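Local coordinates for Emp46p (PDB 2A6V), which is a yeast cargo receptor with a legume-lectin-like carbohydrate recognition domain, involved in the secretion of glycoproteins, at residues L13-L16 and L17-T20. Numbering follows the deposited sequence.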
# COMPACT_ATOMS: atom_id res chain seq x y z
N LEU A 13 -7.23 9.54 3.96
CA LEU A 13 -6.68 10.80 3.49
C LEU A 13 -7.83 11.75 3.24
O LEU A 13 -8.90 11.34 2.80
CB LEU A 13 -5.89 10.62 2.19
CG LEU A 13 -4.47 10.07 2.32
CD1 LEU A 13 -3.90 9.76 0.93
CD2 LEU A 13 -3.54 11.04 3.12
N PRO A 14 -7.61 13.04 3.49
CA PRO A 14 -8.61 14.03 3.12
C PRO A 14 -8.62 14.14 1.60
O PRO A 14 -7.72 13.60 0.94
CB PRO A 14 -8.08 15.31 3.77
CG PRO A 14 -6.64 15.14 3.74
CD PRO A 14 -6.39 13.66 4.02
N ASN A 15 -9.60 14.82 1.04
CA ASN A 15 -9.56 15.04 -0.38
C ASN A 15 -8.35 15.93 -0.63
O ASN A 15 -8.29 17.06 -0.18
CB ASN A 15 -10.86 15.65 -0.90
CG ASN A 15 -10.78 15.94 -2.37
OD1 ASN A 15 -10.09 16.88 -2.77
ND2 ASN A 15 -11.44 15.12 -3.18
N LEU A 16 -7.34 15.39 -1.29
CA LEU A 16 -6.05 16.05 -1.39
C LEU A 16 -6.09 17.34 -2.17
O LEU A 16 -5.35 18.27 -1.87
CB LEU A 16 -5.03 15.13 -2.04
CG LEU A 16 -4.75 13.86 -1.25
CD1 LEU A 16 -3.76 13.04 -2.02
CD2 LEU A 16 -4.26 14.18 0.16
N LEU A 17 -6.92 17.39 -3.20
CA LEU A 17 -7.02 18.57 -4.01
C LEU A 17 -7.60 19.71 -3.21
O LEU A 17 -7.15 20.85 -3.33
CB LEU A 17 -7.87 18.32 -5.24
CG LEU A 17 -7.90 19.46 -6.24
CD1 LEU A 17 -6.54 19.80 -6.78
CD2 LEU A 17 -8.84 19.08 -7.35
N GLU A 18 -8.58 19.38 -2.36
CA GLU A 18 -9.34 20.38 -1.61
C GLU A 18 -8.64 20.84 -0.33
O GLU A 18 -9.14 21.72 0.36
CB GLU A 18 -10.72 19.82 -1.26
CG GLU A 18 -11.63 19.66 -2.47
CD GLU A 18 -12.84 18.80 -2.17
OE1 GLU A 18 -13.24 18.01 -3.06
OE2 GLU A 18 -13.40 18.90 -1.05
N VAL A 19 -7.49 20.25 -0.01
CA VAL A 19 -6.75 20.66 1.18
C VAL A 19 -6.42 22.15 1.09
O VAL A 19 -6.00 22.63 0.05
CB VAL A 19 -5.44 19.84 1.34
CG1 VAL A 19 -4.53 20.45 2.43
CG2 VAL A 19 -5.76 18.38 1.70
N THR A 20 -6.68 22.87 2.19
CA THR A 20 -6.27 24.28 2.35
C THR A 20 -5.25 24.47 3.47
O THR A 20 -4.52 25.46 3.48
CB THR A 20 -7.48 25.15 2.67
OG1 THR A 20 -8.08 24.71 3.89
CG2 THR A 20 -8.57 25.00 1.62
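Asn15 reaches forward along the turn to meet Glu18 twice, once through the backbone and once face against face. With CG anti to the backbone N (chi1 177°), the carboxamide is carried forward along the chain, and Asn15 OD1 accepts from Glu18 N at 2.9 Å. The donor lies in the carbonyl plane, and the N-H...O angle of 145° marks a moderately bent but sound bond. The Glu18 N-H also reaches Asn15 O, weakly, so side chain and main chain of one asparagine converge on a single donor. A second weak bond, from Val19 N to Leu16 O at 3.5 Å, continues the winding one residue on. Leu16 and Leu17 both have helical backbone torsions, consistent with a single helix-like turn, which Asn15 OD1 closes by accepting from the main-chain N of the residue three further on.

Beyond the backbone, the extended Glu18 chain lays its carboxylate over the Asn15 amide. The two planes are 28° apart and stacked, and Glu18 OE1 sits 3.3 Å from Asn15 CG. Asn15 ND2 is also near Glu18 OE1, but the angle is too poor for a hydrogen bond, so this approach is flat packing. On another flank of the turn, Pro14 CG meets Val19 CG2 at 3.9 Å, a small apolar contact; both side chains also touch Glu25 of helix 22-25. Leu16, buried, packs on Phe42 of strand 41-43, so the turn lies against one sheet of the lectin sandwich.

Chemically, one good side-chain bond and two weak backbone bonds define the turn. The carboxylate's closeness to Asn15 OD1 would probably be somewhat unfavourable electrostatically, an effect that solvent at this exposed edge could soften.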